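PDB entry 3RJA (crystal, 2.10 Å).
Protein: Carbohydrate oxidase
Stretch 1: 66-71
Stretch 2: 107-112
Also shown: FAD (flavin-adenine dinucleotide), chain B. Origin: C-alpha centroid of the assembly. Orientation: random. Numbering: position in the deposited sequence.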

# COMPACT_ATOMS: atom_id res chain seq x y z
N LYS A 66 9.26 -11.73 0.02
CA LYS A 66 8.74 -10.99 -1.12
C LYS A 66 7.42 -11.66 -1.47
O LYS A 66 7.40 -12.86 -1.70
N SER A 67 6.34 -10.88 -1.48
CA SER A 67 5.00 -11.39 -1.70
C SER A 67 4.61 -11.03 -3.15
O SER A 67 4.79 -11.85 -4.05
N GLY A 68 4.10 -9.81 -3.39
CA GLY A 68 3.81 -9.37 -4.77
C GLY A 68 4.97 -8.60 -5.41
O GLY A 68 4.95 -8.32 -6.61
N GLY A 69 5.93 -8.18 -4.57
CA GLY A 69 7.13 -7.50 -5.04
C GLY A 69 6.89 -6.05 -5.42
O GLY A 69 7.75 -5.41 -6.05
N HIS A 70 5.76 -5.51 -4.99
CA HIS A 70 5.43 -4.13 -5.28
C HIS A 70 6.11 -3.04 -4.44
O HIS A 70 5.93 -1.84 -4.73
N SER A 71 6.93 -3.42 -3.46
CA SER A 71 7.72 -2.40 -2.75
C SER A 71 8.40 -1.41 -3.71
O SER A 71 9.19 -1.80 -4.59
N GLU A 107 -3.23 -17.62 1.88
CA GLU A 107 -1.78 -17.76 1.74
C GLU A 107 -1.14 -16.40 1.41
O GLU A 107 -1.82 -15.54 0.87
N PRO A 108 0.16 -16.22 1.75
CA PRO A 108 0.75 -14.88 1.79
C PRO A 108 1.29 -14.37 0.44
O PRO A 108 1.84 -13.26 0.38
N GLY A 109 1.11 -15.18 -0.60
CA GLY A 109 1.58 -14.86 -1.94
C GLY A 109 0.46 -14.50 -2.91
O GLY A 109 0.73 -14.12 -4.06
N ALA A 110 -0.79 -14.63 -2.44
CA ALA A 110 -1.97 -14.20 -3.22
C ALA A 110 -1.90 -12.73 -3.52
O ALA A 110 -1.69 -11.89 -2.60
N ARG A 111 -2.08 -12.40 -4.79
CA ARG A 111 -2.19 -11.01 -5.23
C ARG A 111 -3.63 -10.48 -5.17
O ARG A 111 -4.60 -11.26 -5.24
N LEU A 112 -3.77 -9.16 -5.04
CA LEU A 112 -5.07 -8.54 -4.82
C LEU A 112 -6.11 -8.96 -5.86
O LEU A 112 -7.23 -9.31 -5.51

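The most unusual feature beside this contact is a covalent bond to the cofactor: H70 ND1 is joined to FAD C8M at 1.5 Å, so the first stretch is tied to the flavin through a side chain while its backbone wraps the pyrophosphate. Five successive amides take part. S67 N donates to FAD O1A (2.7 Å), G68 N to FAD O1P (3.1 Å, nearly linear at 177°), G69 N to FAD O1A (2.9 Å), H70 N to FAD O2P (3.2 Å) and S71 N to FAD O2A (3.0 Å). The loop meets the second stretch through the S67 hydroxyl, the S67 and G68 carbonyls, G68 CA and the edge of the H70 ring.

Only 203 Å² is buried, both sides summed, and S67 and R111 account for the largest shares. The CA-to-CB bond of S67 runs sideways to the second stretch, and its t rotamer (chi1 175°) carries OG to the carbonyl of P108. The hydrogen bond from S67 OG to P108 O is short, 2.6 Å, and holds the first loop against the type I turn that runs from E107 to A110. The backbones are close here, with S67 CA 4.9 Å from G109 CA; G109 adds no side chain, and its CA lies 4.1 Å from S67 OG. The P108 ring, C-gamma endo, is also set sideways; P108 CB comes no closer than 5.4 Å, to S67 OG, and instead lies 3.9 Å from FAD N6A, on the adenine.

R111 spans the other end of the contact. Its CB also leaves sideways, but an extended chain (chi1 m at -65°, chi2 and chi3 both t) brings the guanidinium back to the first loop, with chi4 at -89° turning the group at its tip. R111 NH1 donates to G68 O at 3.0 Å; the angle of 132° shows that the N-H is well off the line to the oxygen. Water 1 joins the same two residues a second time, donating to G68 O (3.1 Å) and accepting from R111 NH2 (2.8 Å), so the carbonyl is reached both directly and through solvent. G68 CA and S67 O lie over one face of the guanidinium, S67 O being 4.1 Å from R111 NH2.

H70 has the CA-to-CB bond that points toward the second stretch. With chi1 at -86° (m) and chi2 at -100°, its ring places CD2 4.5 Å from R111 NH1, a loose edge-to-edge approach near both planes, while ND1 is committed to the flavin methyl.

The lack of a side chain at G68 leaves room for the cofactor: a CB there would lie 2.4 Å from FAD O2P. G69 is a different case, its positive phi (77°) by itself favouring glycine. K66 CB points away, and although the end of its side chain comes nearer, K66 NZ stays 6.0 Å from R111 NH2. A110 CB also points away, and the side chains of S71, E107 and L112 are out of reach.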

# COMPACT_ATOMS: atom_id res chain seq x y z
CB LYS A 66 9.69 -11.03 -2.34
CG LYS A 66 9.27 -10.07 -3.49
CD LYS A 66 10.47 -9.58 -4.36
CE LYS A 66 10.90 -10.64 -5.39
NZ LYS A 66 9.84 -10.97 -6.35
CB SER A 67 4.06 -10.78 -0.64
OG SER A 67 2.71 -11.12 -0.84
CB HIS A 70 3.91 -3.95 -5.39
CG HIS A 70 3.40 -4.23 -6.77
ND1 HIS A 70 3.11 -3.23 -7.67
CD2 HIS A 70 3.22 -5.40 -7.43
CE1 HIS A 70 2.74 -3.78 -8.82
NE2 HIS A 70 2.80 -5.09 -8.70
CB SER A 71 8.82 -3.01 -1.91
OG SER A 71 9.57 -1.98 -1.31
CB GLU A 107 -1.47 -18.82 0.67
CG GLU A 107 -1.63 -20.23 1.24
CD GLU A 107 -1.25 -21.34 0.25
OE1 GLU A 107 -1.46 -21.21 -0.98
OE2 GLU A 107 -0.76 -22.36 0.72
CB PRO A 108 1.92 -15.04 2.77
CG PRO A 108 2.34 -16.48 2.64
CD PRO A 108 1.08 -17.25 2.28
CB ALA A 110 -3.24 -14.48 -2.46
CB ARG A 111 -1.57 -10.82 -6.63
CG ARG A 111 -0.04 -11.07 -6.63
CD ARG A 111 0.50 -11.37 -8.06
NE ARG A 111 1.87 -11.88 -8.06
CZ ARG A 111 2.97 -11.11 -8.10
NH1 ARG A 111 2.86 -9.79 -8.15
NH2 ARG A 111 4.18 -11.68 -8.13
CB LEU A 112 -4.97 -7.00 -4.77
CG LEU A 112 -4.12 -6.38 -3.66
CD1 LEU A 112 -4.37 -4.91 -3.57
CD2 LEU A 112 -4.37 -7.01 -2.25
PA FAD B . 6.64 -6.79 -1.41
O1A FAD B . 6.65 -8.26 -1.73
O2A FAD B . 7.67 -5.97 -2.14
O5B FAD B . 6.85 -6.60 0.17
C5B FAD B . 6.61 -5.33 0.77
C4B FAD B . 7.13 -5.37 2.22
O4B FAD B . 6.37 -6.31 2.97
C3B FAD B . 8.59 -5.80 2.32
O3B FAD B . 9.16 -5.22 3.49
C2B FAD B . 8.44 -7.30 2.55
O2B FAD B . 9.54 -7.96 3.14
C1B FAD B . 7.22 -7.32 3.45
N9A FAD B . 6.53 -8.61 3.34
C8A FAD B . 6.17 -9.29 2.18
N7A FAD B . 5.55 -10.44 2.58
C5A FAD B . 5.50 -10.48 3.92
C6A FAD B . 4.99 -11.42 4.81
N6A FAD B . 4.39 -12.55 4.36
N1A FAD B . 5.09 -11.16 6.16
C2A FAD B . 5.72 -10.01 6.62
N3A FAD B . 6.26 -9.09 5.75
C4A FAD B . 6.13 -9.33 4.41
N1 FAD B . -1.03 0.88 -2.05
C2 FAD B . -2.27 1.23 -1.50
O2 FAD B . -2.42 1.38 -0.28
N3 FAD B . -3.35 1.33 -2.38
C4 FAD B . -3.32 1.01 -3.72
O4 FAD B . -4.36 1.02 -4.41
C4X FAD B . -1.96 0.70 -4.27
N5 FAD B . -1.82 0.40 -5.55
C5X FAD B . -0.61 0.01 -6.07
C6 FAD B . -0.50 -0.40 -7.43
C7 FAD B . 0.68 -0.92 -7.92
C7M FAD B . 0.79 -1.35 -9.40
C8 FAD B . 1.74 -1.17 -7.02
C8M FAD B . 3.05 -1.77 -7.51
C9 FAD B . 1.68 -0.72 -5.72
C9A FAD B . 0.49 -0.15 -5.21
N10 FAD B . 0.34 0.19 -3.84
C10 FAD B . -0.85 0.71 -3.36
C1' FAD B . 1.52 0.05 -2.92
C2' FAD B . 1.45 -1.28 -2.18
O2' FAD B . 0.45 -1.21 -1.17
C3' FAD B . 2.78 -1.56 -1.50
O3' FAD B . 3.83 -1.47 -2.44
C4' FAD B . 2.74 -2.94 -0.83
O4' FAD B . 3.64 -2.96 0.23
C5' FAD B . 3.04 -4.06 -1.83
O5' FAD B . 2.96 -5.30 -1.19
P FAD B . 3.73 -6.57 -1.85
O1P FAD B . 3.45 -7.82 -1.06
O2P FAD B . 3.36 -6.69 -3.32
O3P FAD B . 5.24 -6.05 -1.72
O HOH W 1 6.64 -10.34 -8.26